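Local coordinates for catalase (PDB 1M7S), which decomposes hydrogen peroxide into water and oxygen with the help of a heme cofactor, protecting the cell from peroxide damage, at residues His97-His106 with Val229-Thr238; Asp155-Ser163 with Phe434-Ser445. One frame throughout, in Å; residues are numbered along the deposited sequence. Where two conformers were deposited one is given.

Contact 1. Residues His97-His106 with Val229-Thr238; sequences HSPETLRDPH and VQSKDYSHLT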
loop_
_atom_site.group_PDB
_atom_site.type_symbol
_atom_site.label_atom_id
_atom_site.label_comp_id
_atom_site.label_asym_id
_atom_site.label_seq_id
_atom_site.Cartn_x
_atom_site.Cartn_y
_atom_site.Cartn_z
ATOM N N HIS A 97 17.065 -9.099 12.539
ATOM C CA HIS A 97 18.437 -9.532 12.530
ATOM C C HIS A 97 19.253 -8.620 13.418
ATOM O O HIS A 97 20.432 -8.958 13.452
ATOM C CB HIS A 97 18.965 -9.591 11.103
ATOM C CG HIS A 97 18.241 -10.620 10.281
ATOM N ND1 HIS A 97 18.157 -10.583 8.908
ATOM C CD2 HIS A 97 17.552 -11.744 10.647
ATOM C CE1 HIS A 97 17.451 -11.619 8.490
ATOM N NE2 HIS A 97 17.051 -12.352 9.506
ATOM N N SER A 98 18.730 -7.845 14.356
ATOM C CA SER A 98 19.549 -7.212 15.379
ATOM C C SER A 98 19.976 -8.316 16.348
ATOM O O SER A 98 19.218 -9.289 16.533
ATOM C CB SER A 98 18.743 -6.168 16.155
ATOM O OG SER A 98 17.554 -6.689 16.786
ATOM N N PRO A 99 21.121 -8.191 16.985
ATOM C CA PRO A 99 21.642 -9.135 17.926
ATOM C C PRO A 99 20.631 -9.369 19.033
ATOM O O PRO A 99 20.130 -8.425 19.631
ATOM C CB PRO A 99 22.934 -8.535 18.549
ATOM C CG PRO A 99 23.344 -7.580 17.422
ATOM C CD PRO A 99 22.058 -7.049 16.778
ATOM N N GLU A 100 20.363 -10.628 19.374
ATOM C CA GLU A 100 19.408 -10.944 20.427
ATOM C C GLU A 100 20.034 -10.718 21.792
ATOM O O GLU A 100 19.332 -10.686 22.804
ATOM C CB GLU A 100 18.801 -12.359 20.182
ATOM C CG GLU A 100 17.792 -12.307 19.019
ATOM C CD GLU A 100 17.237 -13.663 18.638
ATOM O OE1 GLU A 100 16.168 -13.789 18.000
ATOM O OE2 GLU A 100 17.848 -14.720 18.940
ATOM N N THR A 101 21.337 -10.418 21.891
ATOM C CA THR A 101 22.041 -10.008 23.090
ATOM C C THR A 101 21.877 -8.538 23.460
ATOM O O THR A 101 22.291 -8.098 24.552
ATOM C CB THR A 101 23.582 -10.185 22.912
ATOM O OG1 THR A 101 23.948 -9.902 21.541
ATOM C CG2 THR A 101 23.993 -11.597 23.235
ATOM N N LEU A 102 21.211 -7.727 22.644
ATOM C CA LEU A 102 21.064 -6.308 22.980
ATOM C C LEU A 102 20.170 -6.139 24.210
ATOM O O LEU A 102 19.172 -6.863 24.354
ATOM C CB LEU A 102 20.501 -5.517 21.812
ATOM C CG LEU A 102 21.390 -5.474 20.546
ATOM C CD1 LEU A 102 20.773 -4.409 19.617
ATOM C CD2 LEU A 102 22.820 -5.155 20.872
ATOM N N ARG A 103 20.585 -5.256 25.087
ATOM C CA ARG A 103 19.873 -4.991 26.343
ATOM C C ARG A 103 18.478 -4.455 26.070
ATOM O O ARG A 103 18.343 -3.442 25.388
ATOM C CB ARG A 103 20.663 -3.974 27.196
ATOM C CG ARG A 103 19.862 -3.631 28.501
ATOM C CD ARG A 103 20.736 -2.627 29.302
ATOM N NE ARG A 103 22.057 -3.253 29.498
ATOM C CZ ARG A 103 22.233 -4.224 30.404
ATOM N NH1 ARG A 103 21.309 -4.745 31.225
ATOM N NH2 ARG A 103 23.448 -4.728 30.453
ATOM N N ASP A 104 17.419 -5.070 26.617
ATOM C CA ASP A 104 16.057 -4.582 26.365
ATOM C C ASP A 104 15.107 -5.443 27.197
ATOM O O ASP A 104 15.491 -6.548 27.615
ATOM C CB ASP A 104 15.701 -4.958 24.906
ATOM C CG ASP A 104 15.493 -3.860 23.889
ATOM O OD1 ASP A 104 15.265 -4.180 22.673
ATOM O OD2 ASP A 104 15.546 -2.653 24.253
ATOM N N PRO A 105 13.870 -5.012 27.342
ATOM C CA PRO A 105 12.795 -5.857 27.855
ATOM C C PRO A 105 12.567 -6.864 26.726
ATOM O O PRO A 105 13.025 -6.654 25.564
ATOM C CB PRO A 105 11.513 -5.000 27.950
ATOM C CG PRO A 105 12.055 -3.613 27.656
ATOM C CD PRO A 105 13.326 -3.774 26.801
ATOM N N HIS A 106 11.895 -7.973 26.982
ATOM C CA HIS A 106 11.574 -8.950 25.942
ATOM C C HIS A 106 10.070 -9.218 25.958
ATOM O O HIS A 106 9.500 -9.439 27.036
ATOM C CB HIS A 106 12.381 -10.252 26.086
ATOM C CG HIS A 106 13.807 -9.959 25.700
ATOM N ND1 HIS A 106 14.733 -9.511 26.623
ATOM C CD2 HIS A 106 14.395 -9.974 24.463
ATOM C CE1 HIS A 106 15.872 -9.290 25.974
ATOM N NE2 HIS A 106 15.683 -9.573 24.699
ATOM N N VAL A 229 28.829 -14.152 24.159
ATOM C CA VAL A 229 27.797 -14.748 23.322
ATOM C C VAL A 229 27.668 -13.996 21.996
ATOM O O VAL A 229 27.714 -14.581 20.897
ATOM C CB VAL A 229 26.402 -14.758 24.002
ATOM C CG1 VAL A 229 25.259 -15.097 23.036
ATOM C CG2 VAL A 229 26.325 -15.753 25.166
ATOM N N GLN A 230 27.642 -12.665 22.101
ATOM C CA GLN A 230 27.465 -11.786 20.942
ATOM C C GLN A 230 28.615 -11.905 19.957
ATOM O O GLN A 230 28.503 -11.679 18.739
ATOM C CB GLN A 230 27.312 -10.311 21.378
ATOM C CG GLN A 230 26.960 -9.378 20.192
ATOM C CD GLN A 230 26.626 -7.979 20.616
ATOM O OE1 GLN A 230 25.669 -7.829 21.405
ATOM N NE2 GLN A 230 27.354 -6.944 20.170
ATOM N N SER A 231 29.788 -12.256 20.473
ATOM C CA SER A 231 30.969 -12.432 19.609
ATOM C C SER A 231 30.761 -13.483 18.525
ATOM O O SER A 231 31.344 -13.418 17.427
ATOM C CB SER A 231 32.199 -12.794 20.451
ATOM O OG SER A 231 32.161 -14.134 20.906
ATOM N N LYS A 232 29.996 -14.514 18.810
ATOM C CA LYS A 232 29.723 -15.584 17.891
ATOM C C LYS A 232 28.258 -15.797 17.544
ATOM O O LYS A 232 28.022 -16.598 16.626
ATOM C CB LYS A 232 30.156 -16.938 18.477
ATOM C CG LYS A 232 31.279 -16.960 19.498
ATOM C CD LYS A 232 32.485 -17.757 19.031
ATOM C CE LYS A 232 33.156 -17.121 17.828
ATOM N NZ LYS A 232 34.619 -17.396 17.817
ATOM N N ASP A 233 27.271 -15.219 18.225
ATOM C CA ASP A 233 25.893 -15.622 17.923
ATOM C C ASP A 233 25.002 -14.393 18.037
ATOM O O ASP A 233 24.848 -14.020 19.187
ATOM C CB ASP A 233 25.442 -16.675 18.929
ATOM C CG ASP A 233 24.115 -17.341 18.635
ATOM O OD1 ASP A 233 23.423 -16.886 17.703
ATOM O OD2 ASP A 233 23.766 -18.354 19.272
ATOM N N TYR A 234 24.482 -13.884 16.935
ATOM C CA TYR A 234 23.587 -12.725 17.047
ATOM C C TYR A 234 22.159 -13.212 17.137
ATOM O O TYR A 234 21.235 -12.417 17.232
ATOM C CB TYR A 234 23.842 -11.757 15.872
ATOM C CG TYR A 234 23.393 -12.291 14.536
ATOM C CD1 TYR A 234 22.140 -11.979 14.046
ATOM C CD2 TYR A 234 24.211 -13.133 13.790
ATOM C CE1 TYR A 234 21.687 -12.488 12.832
ATOM C CE2 TYR A 234 23.763 -13.681 12.594
ATOM C CZ TYR A 234 22.517 -13.329 12.128
ATOM O OH TYR A 234 22.081 -13.864 10.928
ATOM N N SER A 235 21.915 -14.541 17.187
ATOM C CA SER A 235 20.534 -15.055 17.283
ATOM C C SER A 235 20.487 -16.105 18.405
ATOM O O SER A 235 19.821 -17.126 18.241
ATOM C CB SER A 235 20.059 -15.742 16.002
ATOM O OG SER A 235 19.962 -14.834 14.898
ATOM N N HIS A 236 21.012 -15.719 19.569
ATOM C CA HIS A 236 21.120 -16.719 20.649
ATOM C C HIS A 236 19.764 -17.115 21.234
ATOM O O HIS A 236 19.588 -18.323 21.534
ATOM C CB HIS A 236 22.097 -16.324 21.719
ATOM C CG HIS A 236 21.622 -15.465 22.829
ATOM N ND1 HIS A 236 21.324 -14.126 22.640
ATOM C CD2 HIS A 236 21.345 -15.722 24.125
ATOM C CE1 HIS A 236 20.908 -13.579 23.768
ATOM N NE2 HIS A 236 20.914 -14.537 24.683
ATOM N N LEU A 237 18.827 -16.197 21.267
ATOM C CA LEU A 237 17.522 -16.554 21.831
ATOM C C LEU A 237 16.760 -17.404 20.828
ATOM O O LEU A 237 16.125 -18.366 21.268
ATOM C CB LEU A 237 16.716 -15.287 22.158
ATOM C CG LEU A 237 17.449 -14.365 23.169
ATOM C CD1 LEU A 237 16.641 -13.053 23.324
ATOM C CD2 LEU A 237 17.614 -14.990 24.537
ATOM N N THR A 238 16.819 -17.084 19.531
ATOM C CA THR A 238 16.083 -17.932 18.567
ATOM C C THR A 238 16.674 -19.345 18.540
ATOM O O THR A 238 15.972 -20.393 18.485
ATOM C CB THR A 238 16.106 -17.317 17.154
ATOM O OG1 THR A 238 15.355 -16.078 17.147
ATOM C CG2 THR A 238 15.443 -18.239 16.138
HETATM O O HOH W 1 22.244 -13.253 20.212
#

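Contact 2. Residues Asp155-Ser163 with Phe434-Ser445; sequences DSRRFDFFS and FGESLADTLTES. Unlike the reference sequence in segment 434-445: Leu442 (reference His).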
loop_
_atom_site.group_PDB
_atom_site.type_symbol
_atom_site.label_atom_id
_atom_site.label_comp_id
_atom_site.label_asym_id
_atom_site.label_seq_id
_atom_site.Cartn_x
_atom_site.Cartn_y
_atom_site.Cartn_z
ATOM N N ASP A 155 22.509 6.928 24.011
ATOM C CA ASP A 155 21.690 6.940 25.218
ATOM C C ASP A 155 21.533 8.286 25.889
ATOM O O ASP A 155 20.527 8.415 26.620
ATOM C CB ASP A 155 22.165 5.886 26.205
ATOM C CG ASP A 155 22.265 4.480 25.661
ATOM O OD1 ASP A 155 21.698 4.071 24.612
ATOM O OD2 ASP A 155 22.998 3.689 26.334
ATOM N N SER A 156 22.216 9.358 25.478
ATOM C CA SER A 156 21.884 10.673 26.000
ATOM C C SER A 156 20.441 11.022 25.682
ATOM O O SER A 156 19.882 11.876 26.405
ATOM C CB SER A 156 22.933 11.680 25.457
ATOM O OG SER A 156 22.718 11.828 24.049
ATOM N N ARG A 157 19.885 10.541 24.566
ATOM C CA ARG A 157 18.547 10.865 24.138
ATOM C C ARG A 157 17.482 10.304 25.082
ATOM O O ARG A 157 16.598 11.059 25.485
ATOM C CB ARG A 157 18.326 10.374 22.685
ATOM C CG ARG A 157 19.306 10.987 21.664
ATOM C CD ARG A 157 19.136 10.535 20.216
ATOM N NE ARG A 157 17.798 10.836 19.768
ATOM C CZ ARG A 157 16.718 10.045 19.728
ATOM N NH1 ARG A 157 16.860 8.776 20.069
ATOM N NH2 ARG A 157 15.553 10.528 19.351
ATOM N N ARG A 158 17.596 9.035 25.464
ATOM C CA ARG A 158 16.595 8.468 26.388
ATOM C C ARG A 158 16.699 9.145 27.765
ATOM O O ARG A 158 15.660 9.283 28.411
ATOM C CB ARG A 158 16.766 6.958 26.542
ATOM C CG ARG A 158 17.976 6.437 27.319
ATOM C CD ARG A 158 18.071 4.916 27.319
ATOM N NE ARG A 158 18.136 4.328 25.982
ATOM C CZ ARG A 158 18.306 3.033 25.719
ATOM N NH1 ARG A 158 18.301 2.582 24.457
ATOM N NH2 ARG A 158 18.534 2.196 26.716
ATOM N N PHE A 159 17.895 9.635 28.116
ATOM C CA PHE A 159 17.989 10.229 29.465
ATOM C C PHE A 159 17.574 11.680 29.513
ATOM O O PHE A 159 17.074 12.129 30.551
ATOM C CB PHE A 159 19.315 9.968 30.168
ATOM C CG PHE A 159 19.529 8.491 30.439
ATOM C CD1 PHE A 159 20.577 7.830 29.864
ATOM C CD2 PHE A 159 18.649 7.832 31.307
ATOM C CE1 PHE A 159 20.783 6.472 30.117
ATOM C CE2 PHE A 159 18.850 6.476 31.561
ATOM C CZ PHE A 159 19.916 5.792 30.980
ATOM N N ASP A 160 17.583 12.371 28.393
ATOM C CA ASP A 160 16.961 13.692 28.298
ATOM C C ASP A 160 15.457 13.477 28.501
ATOM O O ASP A 160 14.796 14.084 29.376
ATOM C CB ASP A 160 17.261 14.252 26.893
ATOM C CG ASP A 160 16.517 15.515 26.525
ATOM O OD1 ASP A 160 16.134 16.242 27.459
ATOM O OD2 ASP A 160 16.334 15.788 25.315
ATOM N N PHE A 161 14.861 12.483 27.823
ATOM C CA PHE A 161 13.421 12.191 27.989
ATOM C C PHE A 161 13.084 11.759 29.405
ATOM O O PHE A 161 12.250 12.379 30.101
ATOM C CB PHE A 161 12.997 11.084 26.986
ATOM C CG PHE A 161 11.560 10.640 27.090
ATOM C CD1 PHE A 161 10.474 11.412 26.721
ATOM C CD2 PHE A 161 11.322 9.401 27.659
ATOM C CE1 PHE A 161 9.165 10.957 26.847
ATOM C CE2 PHE A 161 10.018 8.932 27.799
ATOM C CZ PHE A 161 8.962 9.697 27.393
ATOM N N PHE A 162 13.771 10.713 29.882
ATOM C CA PHE A 162 13.443 10.110 31.173
ATOM C C PHE A 162 13.772 10.976 32.385
ATOM O O PHE A 162 13.148 10.800 33.443
ATOM C CB PHE A 162 14.093 8.729 31.329
ATOM C CG PHE A 162 13.418 7.651 30.512
ATOM C CD1 PHE A 162 14.111 6.843 29.641
ATOM C CD2 PHE A 162 12.060 7.434 30.692
ATOM C CE1 PHE A 162 13.464 5.800 28.935
ATOM C CE2 PHE A 162 11.411 6.430 29.992
ATOM C CZ PHE A 162 12.109 5.629 29.128
ATOM N N SER A 163 14.610 12.001 32.230
ATOM C CA SER A 163 14.790 13.024 33.269
ATOM C C SER A 163 13.495 13.778 33.560
ATOM O O SER A 163 13.335 14.288 34.686
ATOM C CB SER A 163 15.910 14.012 32.896
ATOM O OG SER A 163 15.536 14.907 31.867
ATOM N N PHE A 434 24.102 0.789 34.263
ATOM C CA PHE A 434 23.336 2.022 34.235
ATOM C C PHE A 434 24.324 3.207 34.115
ATOM O O PHE A 434 24.139 4.106 33.289
ATOM C CB PHE A 434 22.470 2.133 35.496
ATOM C CG PHE A 434 21.234 2.989 35.340
ATOM C CD1 PHE A 434 20.087 2.568 36.032
ATOM C CD2 PHE A 434 21.148 4.139 34.641
ATOM C CE1 PHE A 434 18.886 3.262 35.930
ATOM C CE2 PHE A 434 19.968 4.882 34.527
ATOM C CZ PHE A 434 18.836 4.439 35.181
ATOM N N GLY A 435 25.343 3.183 34.989
ATOM C CA GLY A 435 26.292 4.318 34.965
ATOM C C GLY A 435 26.997 4.442 33.612
ATOM O O GLY A 435 27.266 5.599 33.241
ATOM N N GLU A 436 27.410 3.364 32.937
ATOM C CA GLU A 436 28.077 3.524 31.643
ATOM C C GLU A 436 27.141 4.116 30.597
ATOM O O GLU A 436 27.501 5.033 29.822
ATOM C CB GLU A 436 28.647 2.169 31.144
ATOM C CG GLU A 436 29.891 1.802 31.948
ATOM C CD GLU A 436 30.473 0.422 31.713
ATOM O OE1 GLU A 436 30.049 -0.331 30.818
ATOM O OE2 GLU A 436 31.394 0.032 32.482
ATOM N N SER A 437 25.880 3.671 30.689
ATOM C CA SER A 437 24.868 4.207 29.755
ATOM C C SER A 437 24.552 5.676 29.920
ATOM O O SER A 437 24.272 6.430 28.986
ATOM C CB SER A 437 23.597 3.354 29.861
ATOM O OG SER A 437 22.588 3.836 28.969
ATOM N N LEU A 438 24.565 6.197 31.158
ATOM C CA LEU A 438 24.242 7.539 31.514
ATOM C C LEU A 438 25.426 8.499 31.428
ATOM O O LEU A 438 25.208 9.717 31.463
ATOM C CB LEU A 438 23.866 7.514 33.010
ATOM C CG LEU A 438 22.574 8.049 33.585
ATOM C CD1 LEU A 438 22.713 8.295 35.108
ATOM C CD2 LEU A 438 21.996 9.252 32.872
ATOM N N ALA A 439 26.638 7.985 31.314
ATOM C CA ALA A 439 27.848 8.815 31.446
ATOM C C ALA A 439 27.915 9.982 30.487
ATOM O O ALA A 439 28.404 11.060 30.905
ATOM C CB ALA A 439 29.119 7.982 31.289
ATOM N N ASP A 440 27.433 9.827 29.239
ATOM C CA ASP A 440 27.567 11.044 28.418
ATOM C C ASP A 440 26.282 11.824 28.247
ATOM O O ASP A 440 26.148 12.526 27.250
ATOM C CB ASP A 440 28.211 10.692 27.081
ATOM C CG ASP A 440 27.369 9.844 26.188
ATOM O OD1 ASP A 440 26.288 9.385 26.634
ATOM O OD2 ASP A 440 27.731 9.630 25.005
ATOM N N THR A 441 25.331 11.744 29.162
ATOM C CA THR A 441 24.104 12.524 29.124
ATOM C C THR A 441 24.428 13.960 29.568
ATOM O O THR A 441 25.366 14.136 30.363
ATOM C CB THR A 441 23.091 11.860 30.079
ATOM O OG1 THR A 441 22.791 10.558 29.476
ATOM C CG2 THR A 441 21.854 12.639 30.392
ATOM N N LEU A 442 23.715 14.919 29.035
ATOM C CA LEU A 442 23.846 16.332 29.409
ATOM C C LEU A 442 23.761 16.421 30.940
ATOM O O LEU A 442 22.961 15.741 31.594
ATOM C CB LEU A 442 22.734 17.140 28.751
ATOM C CG LEU A 442 21.368 16.834 29.423
ATOM C CD1 LEU A 442 21.001 17.979 30.333
ATOM C CD2 LEU A 442 20.201 16.450 28.570
ATOM N N THR A 443 24.626 17.260 31.513
ATOM C CA THR A 443 24.735 17.337 32.967
ATOM C C THR A 443 23.416 17.546 33.699
ATOM O O THR A 443 23.235 16.868 34.728
ATOM C CB THR A 443 25.619 18.555 33.381
ATOM O OG1 THR A 443 26.849 18.324 32.690
ATOM C CG2 THR A 443 25.790 18.627 34.880
ATOM N N GLU A 444 22.584 18.456 33.239
ATOM C CA GLU A 444 21.327 18.678 33.940
ATOM C C GLU A 444 20.472 17.404 33.971
ATOM O O GLU A 444 19.987 17.032 35.042
ATOM C CB GLU A 444 20.570 19.845 33.325
ATOM C CG GLU A 444 19.399 20.375 34.117
ATOM C CD GLU A 444 18.737 21.577 33.456
ATOM O OE1 GLU A 444 19.390 22.656 33.385
ATOM O OE2 GLU A 444 17.568 21.475 33.001
ATOM N N SER A 445 20.268 16.735 32.845
ATOM C CA SER A 445 19.449 15.504 32.867
ATOM C C SER A 445 20.111 14.401 33.680
ATOM O O SER A 445 19.407 13.643 34.344
ATOM C CB SER A 445 19.270 14.918 31.448
ATOM O OG SER A 445 18.483 15.849 30.728
#

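Contact 1. Residues His97-His106 with Val229-Thr238
Pro99 and Tyr234 bring the two backbones together, and Glu100 N, in the type I turn Pro99-Leu102, donates to Tyr234 O at 2.9 Å. Pro99, with no N-H to satisfy, packs its ring on Tyr234. Opposite, helix 223-232 passes into helix 236-246 through an Asx turn, Asp233 OD1 accepting from Ser235 N, and there Glu100 reaches the new helix. With CG anti to its own carbonyl carbon (chi1 -74°) and the chain extended, its carboxylate arrives beside the first turn, whose N-H groups lack helical acceptors. Glu100 OE2 accepts from Thr238 N at 2.6 Å, and OE1 takes the Thr238 hydroxyl on its syn lone pair, OE1 to OG1 2.6 Å. A side chain from 97-106, the loop between strands 82-90 and 107-114 of the catalase beta barrel, thus serves the helix start, where Ser235 OG makes no capping bond and goes to Arg54. Thr101 OG1 donates to Gln230 OE1 across 2.7 Å, while its methyl CG2 meets Val229 CG1 at 3.7 Å; threonine supplies both surfaces. Gln230 NE2 hydrogen-bonds to the backbone O of Gln230 of the second subunit. A water in the plane of the His236 ring, 2.7 Å from ND1, accepts from His236 N and donates to Asp233 O.

Contact 2. Residues Asp155-Ser163 with Phe434-Ser445
Phe159 fills the angle between helix 155-163 and the type I turn Leu438-Thr441. Leu438 CD2 sits over one face of the Phe159 ring, 3.8 Å from the centroid, a CH-pi contact; Arg158 CG covers the opposite face. Phe434 lies nearly parallel to Phe159, planes at 25°, but slid so far aside that the rings barely overlap and meet through their CE2 atoms at 3.5 Å. A flat ring offers two faces to these aliphatic carbons and leaves its edge to the hydroxyl of Ser437. Ser437 OG donates to Asp155 OD2 at 2.7 Å, approaching from above the carboxylate plane. Ser437 OG stands anti to the backbone N (chi1 -180°), which carries the hydroxyl across to the other helix. The axes of the short helical segments 155-163 and 434-438 run at 97°, and helix 155-163 packs against the C-terminal helical part of the catalase fold, helices 424-438 and 443-456. Thr441 CG2 lies 3.7 Å from Phe159 CB. Small serines let the chains come close at the far end, where Ser163 CB and Ser445 CB are 3.8 Å apart. In the second shell, Tyr176 stacks on Phe434 and binds Ser437 OG, while Asp160 turns to Tyr376 and Ser379 of the third subunit.

Both contacts are largely buried, yet they hold different elements: contact 1 sets a loop between two strands of the barrel against a junction of two helices, whereas contact 2 packs helix 155-163 against the C-terminal helices, farther from the chain centre and away from the annotated sites. Contact 1 is mainly polar, and the side chain of His106 at its end is about 8 Å from a bound heme. Contact 2 is led by aromatic and aliphatic packing with one clear hydrogen bond, from Ser437 to Asp155. Their centres are 24 Å apart and they do not touch, but helix 169-176 borders both, through Leu175 and Tyr176. Contact 1 adjoins the second subunit, contact 2 the third.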